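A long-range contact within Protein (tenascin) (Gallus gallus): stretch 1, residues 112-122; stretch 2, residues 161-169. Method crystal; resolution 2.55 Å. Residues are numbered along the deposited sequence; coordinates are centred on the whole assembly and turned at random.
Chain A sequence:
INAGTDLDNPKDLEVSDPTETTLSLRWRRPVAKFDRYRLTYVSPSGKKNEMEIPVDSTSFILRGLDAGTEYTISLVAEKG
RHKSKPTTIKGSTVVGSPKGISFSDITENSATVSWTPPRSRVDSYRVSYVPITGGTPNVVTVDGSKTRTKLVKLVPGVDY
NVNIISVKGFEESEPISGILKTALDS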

# COMPACT_ATOMS: atom_id res chain seq x y z
N THR A 112 18.17 8.21 -18.54
CA THR A 112 17.03 8.93 -18.01
C THR A 112 15.94 7.94 -17.63
O THR A 112 15.27 7.37 -18.51
N VAL A 113 15.80 7.69 -16.33
CA VAL A 113 14.76 6.80 -15.83
C VAL A 113 13.53 7.65 -15.56
O VAL A 113 13.64 8.76 -15.03
N SER A 114 12.37 7.17 -15.99
CA SER A 114 11.12 7.89 -15.81
C SER A 114 10.06 6.93 -15.24
O SER A 114 10.21 5.71 -15.33
N TRP A 115 9.01 7.48 -14.63
CA TRP A 115 7.95 6.64 -14.04
C TRP A 115 6.60 7.31 -14.07
O TRP A 115 6.51 8.52 -14.08
N THR A 116 5.54 6.52 -14.06
CA THR A 116 4.21 7.10 -14.07
C THR A 116 3.67 7.13 -12.63
O THR A 116 3.62 6.11 -11.94
N PRO A 117 3.36 8.34 -12.16
CA PRO A 117 2.84 8.67 -10.84
C PRO A 117 1.54 7.98 -10.49
O PRO A 117 0.67 7.81 -11.35
N PRO A 118 1.40 7.60 -9.22
CA PRO A 118 0.22 6.93 -8.67
C PRO A 118 -0.89 7.95 -8.35
O PRO A 118 -0.65 9.17 -8.35
N ARG A 119 -2.11 7.44 -8.13
CA ARG A 119 -3.25 8.28 -7.77
C ARG A 119 -3.26 8.32 -6.25
O ARG A 119 -4.12 7.72 -5.60
N SER A 120 -2.25 8.99 -5.70
CA SER A 120 -2.07 9.12 -4.27
C SER A 120 -1.15 10.31 -4.00
O SER A 120 -0.21 10.56 -4.77
N ARG A 121 -1.44 11.05 -2.94
CA ARG A 121 -0.63 12.20 -2.57
C ARG A 121 0.76 11.68 -2.23
O ARG A 121 0.91 10.76 -1.42
N VAL A 122 1.78 12.25 -2.87
CA VAL A 122 3.16 11.82 -2.66
C VAL A 122 4.14 12.97 -2.50
O VAL A 122 4.13 13.92 -3.29
N ASN A 161 19.92 -3.04 -11.75
CA ASN A 161 18.61 -3.26 -11.13
C ASN A 161 18.16 -1.89 -10.61
O ASN A 161 18.85 -1.29 -9.80
N VAL A 162 17.03 -1.39 -11.10
CA VAL A 162 16.55 -0.07 -10.70
C VAL A 162 15.18 -0.10 -10.08
O VAL A 162 14.20 -0.34 -10.77
N ASN A 163 15.14 0.27 -8.81
CA ASN A 163 13.93 0.31 -8.01
C ASN A 163 13.50 1.74 -7.74
O ASN A 163 14.34 2.63 -7.55
N ILE A 164 12.20 1.96 -7.72
CA ILE A 164 11.63 3.27 -7.44
C ILE A 164 10.53 3.09 -6.39
O ILE A 164 9.70 2.18 -6.50
N ILE A 165 10.56 3.93 -5.36
CA ILE A 165 9.60 3.86 -4.26
C ILE A 165 8.99 5.21 -4.00
O ILE A 165 9.69 6.22 -4.08
N SER A 166 7.69 5.24 -3.70
CA SER A 166 7.00 6.50 -3.37
C SER A 166 7.13 6.74 -1.86
O SER A 166 7.11 5.78 -1.07
N VAL A 167 7.22 8.00 -1.47
CA VAL A 167 7.34 8.35 -0.06
C VAL A 167 6.41 9.51 0.29
O VAL A 167 6.32 10.50 -0.43
N LYS A 168 5.69 9.35 1.39
CA LYS A 168 4.79 10.38 1.87
C LYS A 168 4.93 10.37 3.38
O LYS A 168 4.63 9.38 4.05
N GLY A 169 5.48 11.46 3.91
CA GLY A 169 5.71 11.54 5.34
C GLY A 169 6.83 10.58 5.65
O GLY A 169 7.96 10.82 5.27

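Ile-164 anchors the apolar centre of the contact. The Ile-164 CA-to-CB bond points toward stretch 1, and with chi1 m and chi2 t Ile-164 CD1 lies 3.5 Å from Trp-115 CE3 and 3.8 Å from Val-113 CG2. Trp-115 (chi1 p, chi2 87°) meets that methyl obliquely. Val-113 (p) also points across, and its CG2 sits 4.3 Å from CG1 of Val-162 (t). The intervening Ser-114 points away, as expected from strand alternation. The axes of the two strands approach to 9.5 Å at an angle of 40°, so side chains rather than backbone hydrogen bonds fill the gap; no hydrogen bond crosses between the stretches.

Further along, Ser-166 (m) points toward stretch 1, but its OG only packs against Pro-118 CG at 4.2 Å, its hydrogen bonding being satisfied elsewhere in the structure. The backbones then converge: CA of Val-122 and CA of Lys-168 are 5.0 Å apart. Val-122 (p) points sideways, placing CG2 3.7 Å from Val-167 O.

At the polar edge, Lys-168 (chi1 t, chi2 -113°, between wells) brings CG to 3.5 Å from Arg-121 O. Arg-121, extended with chi1 to chi3 all t, places NE 3.7 Å from Lys-168 NZ. These like charges offer no salt bridge, and the arginine's high B factors make its position less certain.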

# COMPACT_ATOMS: atom_id res chain seq x y z
CB THR A 112 16.46 9.95 -19.06
OG1 THR A 112 17.41 11.00 -19.27
CG2 THR A 112 15.13 10.56 -18.59
CB VAL A 113 15.21 6.02 -14.57
CG1 VAL A 113 15.82 6.96 -13.56
CG2 VAL A 113 14.04 5.26 -13.98
CB SER A 114 10.68 8.45 -17.15
OG SER A 114 9.38 9.01 -17.08
CB TRP A 115 8.26 6.29 -12.59
CG TRP A 115 8.50 7.50 -11.75
CD1 TRP A 115 7.57 8.23 -11.09
CD2 TRP A 115 9.76 8.16 -11.55
NE1 TRP A 115 8.16 9.33 -10.50
CE2 TRP A 115 9.50 9.31 -10.77
CE3 TRP A 115 11.08 7.90 -11.97
CZ2 TRP A 115 10.52 10.20 -10.38
CZ3 TRP A 115 12.09 8.79 -11.59
CH2 TRP A 115 11.80 9.93 -10.80
CB THR A 116 3.24 6.40 -15.06
OG1 THR A 116 2.73 5.19 -14.48
CG2 THR A 116 3.96 6.08 -16.38
CB PRO A 117 2.63 10.17 -10.93
CG PRO A 117 3.70 10.59 -11.86
CD PRO A 117 3.56 9.57 -12.94
CB PRO A 118 0.77 6.29 -7.40
CG PRO A 118 1.76 7.33 -6.94
CD PRO A 118 2.48 7.67 -8.22
CB ARG A 119 -4.57 7.69 -8.31
CG ARG A 119 -4.76 7.80 -9.82
CD ARG A 119 -4.94 9.25 -10.27
NE ARG A 119 -6.20 9.84 -9.78
CZ ARG A 119 -7.17 10.28 -10.57
NH1 ARG A 119 -7.05 10.21 -11.89
NH2 ARG A 119 -8.28 10.79 -10.04
CB SER A 120 -1.46 7.84 -3.69
OG SER A 120 -1.04 8.01 -2.34
CB ARG A 121 -1.26 12.90 -1.38
CG ARG A 121 -0.39 13.93 -0.71
CD ARG A 121 -1.15 14.58 0.42
NE ARG A 121 -0.29 15.38 1.28
CZ ARG A 121 -0.75 16.24 2.19
NH1 ARG A 121 -2.05 16.42 2.34
NH2 ARG A 121 0.11 16.91 2.96
CB VAL A 122 3.62 10.89 -3.83
CG1 VAL A 122 3.04 11.37 -5.15
CG2 VAL A 122 5.14 10.85 -3.92
CB ASN A 161 18.74 -4.23 -9.96
CG ASN A 161 18.04 -5.57 -10.21
OD1 ASN A 161 17.02 -5.64 -10.89
ND2 ASN A 161 18.58 -6.63 -9.62
CB VAL A 162 16.49 0.91 -11.89
CG1 VAL A 162 15.85 2.23 -11.47
CG2 VAL A 162 17.89 1.15 -12.43
CB ASN A 163 14.17 -0.38 -6.67
CG ASN A 163 14.80 -1.76 -6.83
OD1 ASN A 163 15.98 -1.96 -6.53
ND2 ASN A 163 14.01 -2.72 -7.29
CB ILE A 164 11.05 3.91 -8.71
CG1 ILE A 164 12.16 4.06 -9.76
CG2 ILE A 164 10.43 5.27 -8.38
CD1 ILE A 164 11.68 4.58 -11.10
CB ILE A 165 10.32 3.41 -2.98
CG1 ILE A 165 10.63 1.92 -3.04
CG2 ILE A 165 9.49 3.70 -1.75
CD1 ILE A 165 11.48 1.43 -1.89
CB SER A 166 5.51 6.42 -3.67
OG SER A 166 5.28 6.13 -5.02
CB VAL A 167 8.79 8.75 0.31
CG1 VAL A 167 8.89 9.01 1.81
CG2 VAL A 167 9.75 7.65 -0.07
CB LYS A 168 3.35 10.12 1.44
CG LYS A 168 2.42 11.31 1.65
CD LYS A 168 1.37 11.04 2.72
CE LYS A 168 0.61 12.31 3.10
NZ LYS A 168 1.45 13.31 3.85